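Local coordinates for SusD superfamily protein (Bacteroides vulgatus ATCC 8482, PDB 3JQ0) that probably binds glycans at the outer membrane as a SusD-family nutrient-binding protein, its exact ligand unknown, at residues A14-L19 with R177-A182; A21-K26 with M243-H248. One frame throughout, in Å; residues are numbered along the deposited sequence.

Interaction 1 (A14-L19 with R177-A182)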
loop_
_atom_site.group_PDB
_atom_site.type_symbol
_atom_site.label_atom_id
_atom_site.label_comp_id
_atom_site.label_asym_id
_atom_site.label_seq_id
_atom_site.Cartn_x
_atom_site.Cartn_y
_atom_site.Cartn_z
ATOM N N ALA A 14 -5.101 -23.809 -12.034
ATOM C CA ALA A 14 -6.366 -23.101 -11.897
ATOM C C ALA A 14 -6.576 -22.696 -10.440
ATOM O O ALA A 14 -7.049 -21.602 -10.150
ATOM C CB ALA A 14 -7.524 -23.986 -12.381
ATOM N N PHE A 15 -6.301 -23.584 -9.504
ATOM C CA PHE A 15 -6.541 -23.258 -8.089
ATOM C C PHE A 15 -5.606 -22.126 -7.621
ATOM O O PHE A 15 -6.045 -21.203 -6.940
ATOM C CB PHE A 15 -6.392 -24.504 -7.201
ATOM C CG PHE A 15 -7.082 -24.383 -5.879
ATOM C CD1 PHE A 15 -6.463 -23.830 -4.775
ATOM C CD2 PHE A 15 -8.402 -24.776 -5.758
ATOM C CE1 PHE A 15 -7.095 -23.720 -3.603
ATOM C CE2 PHE A 15 -9.046 -24.700 -4.566
ATOM C CZ PHE A 15 -8.379 -24.168 -3.463
ATOM N N ASN A 16 -4.351 -22.204 -8.039
ATOM C CA ASN A 16 -3.390 -21.157 -7.719
ATOM C C ASN A 16 -3.822 -19.806 -8.294
ATOM O O ASN A 16 -3.719 -18.744 -7.661
ATOM C CB ASN A 16 -1.994 -21.532 -8.234
ATOM C CG ASN A 16 -0.930 -20.582 -7.763
ATOM O OD1 ASN A 16 -0.864 -20.244 -6.562
ATOM N ND2 ASN A 16 -0.051 -20.172 -8.683
ATOM N N THR A 17 -4.318 -19.845 -9.536
ATOM C CA THR A 17 -4.803 -18.655 -10.184
ATOM C C THR A 17 -5.989 -18.091 -9.368
ATOM O O THR A 17 -6.096 -16.876 -9.141
ATOM C CB THR A 17 -5.170 -18.959 -11.657
ATOM O OG1 THR A 17 -3.975 -19.390 -12.302
ATOM C CG2 THR A 17 -5.739 -17.739 -12.361
ATOM N N GLY A 18 -6.865 -18.985 -8.906
ATOM C CA GLY A 18 -7.969 -18.583 -8.075
ATOM C C GLY A 18 -7.540 -17.953 -6.749
ATOM O O GLY A 18 -8.185 -16.974 -6.292
ATOM N N LEU A 19 -6.493 -18.478 -6.119
ATOM C CA LEU A 19 -5.981 -17.875 -4.867
ATOM C C LEU A 19 -5.564 -16.438 -5.131
ATOM O O LEU A 19 -5.836 -15.521 -4.345
ATOM C CB LEU A 19 -4.801 -18.641 -4.316
ATOM C CG LEU A 19 -5.121 -20.043 -3.835
ATOM C CD1 LEU A 19 -3.817 -20.700 -3.316
ATOM C CD2 LEU A 19 -6.210 -20.061 -2.783
ATOM N N ARG A 177 5.336 -11.276 -12.336
ATOM C CA ARG A 177 5.364 -10.357 -11.193
ATOM C C ARG A 177 3.994 -10.143 -10.598
ATOM O O ARG A 177 3.907 -9.553 -9.525
ATOM C CB ARG A 177 5.981 -9.029 -11.618
ATOM C CG ARG A 177 7.419 -9.151 -12.050
ATOM C CD ARG A 177 7.873 -7.959 -12.922
ATOM N NE ARG A 177 9.166 -8.247 -13.528
ATOM C CZ ARG A 177 10.342 -7.959 -13.008
ATOM N NH1 ARG A 177 10.462 -7.239 -11.914
ATOM N NH2 ARG A 177 11.443 -8.318 -13.651
ATOM N N HIS A 178 2.941 -10.596 -11.275
ATOM C CA HIS A 178 1.609 -10.520 -10.700
ATOM C C HIS A 178 1.217 -11.781 -9.932
ATOM O O HIS A 178 0.107 -11.867 -9.444
ATOM C CB HIS A 178 0.621 -10.188 -11.805
ATOM C CG HIS A 178 0.569 -11.243 -12.858
ATOM N ND1 HIS A 178 1.709 -11.711 -13.471
ATOM C CD2 HIS A 178 -0.464 -11.930 -13.372
ATOM C CE1 HIS A 178 1.371 -12.652 -14.325
ATOM N NE2 HIS A 178 0.061 -12.780 -14.300
ATOM N N PHE A 179 2.157 -12.721 -9.791
ATOM C CA PHE A 179 2.005 -13.888 -8.942
ATOM C C PHE A 179 3.065 -13.799 -7.856
ATOM O O PHE A 179 4.130 -13.217 -8.039
ATOM C CB PHE A 179 2.133 -15.208 -9.740
ATOM C CG PHE A 179 0.844 -15.618 -10.419
ATOM C CD1 PHE A 179 0.264 -14.862 -11.438
ATOM C CD2 PHE A 179 0.182 -16.757 -10.019
ATOM C CE1 PHE A 179 -0.926 -15.272 -12.032
ATOM C CE2 PHE A 179 -1.007 -17.143 -10.607
ATOM C CZ PHE A 179 -1.576 -16.401 -11.573
ATOM N N TRP A 180 2.789 -14.425 -6.706
ATOM C CA TRP A 180 3.721 -14.399 -5.609
ATOM C C TRP A 180 5.040 -15.079 -6.004
ATOM O O TRP A 180 5.056 -15.995 -6.816
ATOM C CB TRP A 180 3.097 -15.033 -4.347
ATOM C CG TRP A 180 3.797 -14.685 -3.066
ATOM C CD1 TRP A 180 4.858 -15.346 -2.485
ATOM C CD2 TRP A 180 3.494 -13.573 -2.220
ATOM N NE1 TRP A 180 5.194 -14.714 -1.318
ATOM C CE2 TRP A 180 4.407 -13.621 -1.127
ATOM C CE3 TRP A 180 2.528 -12.570 -2.251
ATOM C CZ2 TRP A 180 4.413 -12.683 -0.115
ATOM C CZ3 TRP A 180 2.525 -11.617 -1.228
ATOM C CH2 TRP A 180 3.455 -11.694 -0.169
ATOM N N SER A 181 6.148 -14.641 -5.418
ATOM C CA SER A 181 7.498 -15.087 -5.824
ATOM C C SER A 181 8.426 -15.021 -4.616
ATOM O O SER A 181 8.078 -14.484 -3.539
ATOM C CB SER A 181 8.041 -14.180 -6.926
ATOM O OG SER A 181 8.311 -12.886 -6.416
ATOM N N ALA A 182 9.656 -15.491 -4.799
ATOM C CA ALA A 182 10.635 -15.472 -3.730
ATOM C C ALA A 182 10.933 -14.069 -3.218
ATOM O O ALA A 182 11.099 -13.861 -2.009
ATOM C CB ALA A 182 11.926 -16.158 -4.158
#
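Phe179 reaches from the loop ahead of helix 182-199 to helix 9-25, where its ring meets Asn16 and Thr17. This is helix-to-loop packing within the helical part of a SusD-family fold, whose sequence families are placed in the TPR clan. The contact is small, about 118 Å² with both sides summed, and no hydrogen bond crosses it.

The packing rests on one ring edge. The CB of Phe179 points at the helix, and CG lies anti to the carbonyl carbon (chi1 -83°). That torsion sends the ring toward the helix, and chi2 (65°) turns its CD2-CE2-CZ edge to the front. Asn16 ND2 sits near the ring plane, 3.7 Å from Phe179 CD2. The amide and ring planes stand 55° apart, so the two groups are not stacked. One helix residue further on, Thr17 OG1 lies at the same edge, 3.9 Å from Phe179 CZ.

The polar groups that touch the ring have partners of their own. Asn16 ND2 donates to Glu106 OE1 on helix 97-122, which holds the amide beside the ring. Thr17 OG1 bonds back to Thr13 O, one helical turn earlier. His20 adds a further tie: its NE2 is hydrogen-bonded to Trp180 N, and its ring meets that of Phe179.

A bound glycerol, probably from the crystallisation liquor, also approaches the Phe179 side chain. If Phe179 were cut back to an alanine, the loop would probably lose its grip on the helix, opening a gap and leaving the Asn16 amide without the ring edge beside it. Against the ring edge, Asn16 ND2 is equally far from both carbons of one bond, with Phe179 CE2 also at 3.7 Å.

Interaction 2 (A21-K26 with M243-H248)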
loop_
_atom_site.group_PDB
_atom_site.type_symbol
_atom_site.label_atom_id
_atom_site.label_comp_id
_atom_site.label_asym_id
_atom_site.label_seq_id
_atom_site.Cartn_x
_atom_site.Cartn_y
_atom_site.Cartn_z
ATOM N N ALA A 21 -6.615 -14.486 -7.517
ATOM C CA ALA A 21 -7.827 -13.704 -7.759
ATOM C C ALA A 21 -8.521 -13.350 -6.461
ATOM O O ALA A 21 -9.014 -12.221 -6.299
ATOM C CB ALA A 21 -8.776 -14.460 -8.726
ATOM N N LEU A 22 -8.538 -14.257 -5.471
ATOM C CA LEU A 22 -9.074 -13.925 -4.161
ATOM C C LEU A 22 -8.299 -12.807 -3.488
ATOM O O LEU A 22 -8.877 -11.897 -2.886
ATOM C CB LEU A 22 -9.130 -15.142 -3.267
ATOM C CG LEU A 22 -10.135 -16.252 -3.630
ATOM C CD1 LEU A 22 -9.899 -17.481 -2.747
ATOM C CD2 LEU A 22 -11.594 -15.729 -3.511
ATOM N N LEU A 23 -6.989 -12.846 -3.617
ATOM C CA LEU A 23 -6.162 -11.796 -3.036
ATOM C C LEU A 23 -6.472 -10.460 -3.717
ATOM O O LEU A 23 -6.579 -9.431 -3.067
ATOM C CB LEU A 23 -4.704 -12.148 -3.208
ATOM C CG LEU A 23 -3.717 -11.597 -2.308
ATOM C CD1 LEU A 23 -4.025 -12.077 -0.912
ATOM C CD2 LEU A 23 -2.338 -12.148 -2.723
ATOM N N ARG A 24 -6.624 -10.490 -5.049
ATOM C CA ARG A 24 -6.940 -9.294 -5.788
ATOM C C ARG A 24 -8.246 -8.623 -5.315
ATOM O O ARG A 24 -8.363 -7.393 -5.222
ATOM C CB ARG A 24 -7.044 -9.600 -7.285
ATOM C CG ARG A 24 -7.610 -8.478 -8.113
ATOM C CD ARG A 24 -7.472 -8.741 -9.589
ATOM N NE ARG A 24 -8.316 -9.855 -10.003
ATOM C CZ ARG A 24 -8.139 -10.552 -11.104
ATOM N NH1 ARG A 24 -7.230 -10.248 -12.005
ATOM N NH2 ARG A 24 -8.963 -11.570 -11.338
ATOM N N GLU A 25 -9.227 -9.439 -4.945
ATOM C CA GLU A 25 -10.471 -8.861 -4.438
ATOM C C GLU A 25 -10.267 -8.051 -3.186
ATOM O O GLU A 25 -11.090 -7.167 -2.895
ATOM C CB GLU A 25 -11.499 -9.942 -4.126
ATOM C CG GLU A 25 -11.945 -10.770 -5.314
ATOM C CD GLU A 25 -13.068 -11.673 -4.952
ATOM O OE1 GLU A 25 -12.920 -12.518 -4.018
ATOM O OE2 GLU A 25 -14.173 -11.538 -5.516
ATOM N N LYS A 26 -9.215 -8.319 -2.425
ATOM C CA LYS A 26 -8.898 -7.600 -1.191
ATOM C C LYS A 26 -7.991 -6.388 -1.370
ATOM O O LYS A 26 -7.638 -5.763 -0.389
ATOM C CB LYS A 26 -8.301 -8.548 -0.153
ATOM C CG LYS A 26 -9.443 -9.263 0.658
ATOM C CD LYS A 26 -10.649 -9.675 -0.080
ATOM C CE LYS A 26 -11.787 -10.175 0.747
ATOM N NZ LYS A 26 -12.808 -10.870 -0.065
HETATM N N MSE A 243 8.350 -3.683 -10.342
HETATM C CA MSE A 243 7.359 -4.510 -9.697
HETATM C C MSE A 243 7.929 -5.800 -9.145
HETATM O O MSE A 243 8.499 -6.613 -9.868
HETATM C CB MSE A 243 6.237 -4.838 -10.673
HETATM C CG MSE A 243 5.539 -3.615 -11.245
HETATM SE SE MSE A 243 4.727 -2.535 -9.852
HETATM C CE MSE A 243 4.311 -1.028 -10.885
ATOM N N ILE A 244 7.827 -5.961 -7.833
ATOM C CA ILE A 244 8.151 -7.205 -7.155
ATOM C C ILE A 244 6.886 -8.067 -7.064
ATOM O O ILE A 244 6.917 -9.239 -7.458
ATOM C CB ILE A 244 8.757 -6.936 -5.743
ATOM C CG1 ILE A 244 10.075 -6.147 -5.848
ATOM C CG2 ILE A 244 8.915 -8.262 -4.988
ATOM C CD1 ILE A 244 10.381 -5.408 -4.552
ATOM N N PHE A 245 5.790 -7.460 -6.576
ATOM C CA PHE A 245 4.490 -8.138 -6.571
ATOM C C PHE A 245 3.464 -7.076 -6.863
ATOM O O PHE A 245 3.421 -6.034 -6.209
ATOM C CB PHE A 245 4.208 -8.844 -5.252
ATOM C CG PHE A 245 2.862 -9.526 -5.210
ATOM C CD1 PHE A 245 2.465 -10.406 -6.240
ATOM C CD2 PHE A 245 1.971 -9.322 -4.179
ATOM C CE1 PHE A 245 1.226 -11.007 -6.226
ATOM C CE2 PHE A 245 0.745 -9.934 -4.168
ATOM C CZ PHE A 245 0.369 -10.782 -5.168
ATOM N N THR A 246 2.689 -7.301 -7.910
ATOM C CA THR A 246 1.693 -6.348 -8.374
ATOM C C THR A 246 0.389 -7.079 -8.686
ATOM O O THR A 246 0.416 -8.179 -9.229
ATOM C CB THR A 246 2.263 -5.578 -9.609
ATOM O OG1 THR A 246 1.346 -4.553 -9.962
ATOM C CG2 THR A 246 2.579 -6.486 -10.810
ATOM N N ILE A 247 -0.721 -6.469 -8.302
ATOM C CA ILE A 247 -2.041 -7.049 -8.539
ATOM C C ILE A 247 -2.459 -6.740 -9.974
ATOM O O ILE A 247 -2.597 -5.576 -10.355
ATOM C CB ILE A 247 -3.102 -6.497 -7.588
ATOM C CG1 ILE A 247 -2.762 -6.739 -6.140
ATOM C CG2 ILE A 247 -4.490 -7.026 -7.921
ATOM C CD1 ILE A 247 -2.631 -8.109 -5.727
ATOM N N HIS A 248 -2.631 -7.781 -10.792
ATOM C CA HIS A 248 -3.088 -7.625 -12.169
ATOM C C HIS A 248 -4.564 -7.301 -12.245
ATOM O O HIS A 248 -5.377 -8.081 -11.806
ATOM C CB HIS A 248 -2.816 -8.888 -12.971
ATOM C CG HIS A 248 -3.354 -8.799 -14.379
ATOM N ND1 HIS A 248 -2.816 -7.995 -15.364
ATOM C CD2 HIS A 248 -4.507 -9.260 -14.882
ATOM C CE1 HIS A 248 -3.528 -8.122 -16.466
ATOM N NE2 HIS A 248 -4.588 -8.833 -16.186
#
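Arg24 and Ile247 form the close part of this contact, where the end of helix 9-25 lies against strand 243-247. Arg24 CG meets Ile247 CG2 at 3.4 Å, and Arg24 CB also touches that methyl. The arginine chain starts extended, with CG anti to the backbone N. It then bends at chi3 (68°), which swings the guanidinium toward the backbone of His248.

Beside this pair, Leu23 CD2 packs 3.9 Å from Phe245 CZ, at the edge of the phenyl ring and near its plane. Ile361 of the partner strand touches both Phe245 and Ile247, and Trp180 meets Phe245 edge-to-face. Phe245 lies in a classic beta bulge, where it and Ile244 both face Tyr362.

The His248 ring is the looser part; the residue is only partly buried. Its ring carbon CD2 comes no nearer than 4.1 Å to Arg24 NH1, at an oblique approach. The ring's NE2 is engaged by Glu253 OE1. A glycerol, probably from the crystallisation liquor, bonds to His248 N, which suggests that this border is accessible to small molecules.

One hydrogen bond crosses the contact. Arg24 NH1 donates to His248 O at 2.9 Å; the bond is nearly straight, with an N-H...O angle of 172°. The oxygen lies in the guanidinium plane, while the donor is tilted 26° from the carbonyl plane. Arg24 thus joins two chemistries: its methylene groups pack on a methyl, and its cationic end is held by a neutral carbonyl, whose oxygen the positive charge would probably polarise.

Helix 9-25 serves both contacts: interaction 1 uses its middle and interaction 2 its C-terminal end. Their centres lie 9 Å apart, and their segments alternate along the chain. The two partner segments are also joined directly. Arg177 O is 3.0 Å from Thr246 N, and Arg177 NH1 is 2.9 Å from Met243 O, both probable hydrogen bonds. Near them, His178 O lies 3.5 Å from Phe245 CE1. The loop 177-182 and strand 243-247 therefore lean on the same helix together, probably tied by these bonds. Glycerol near Phe179 and His248, probably from the crystallisation liquor, may mark a small pocket, but whether a natural ligand binds there is not known.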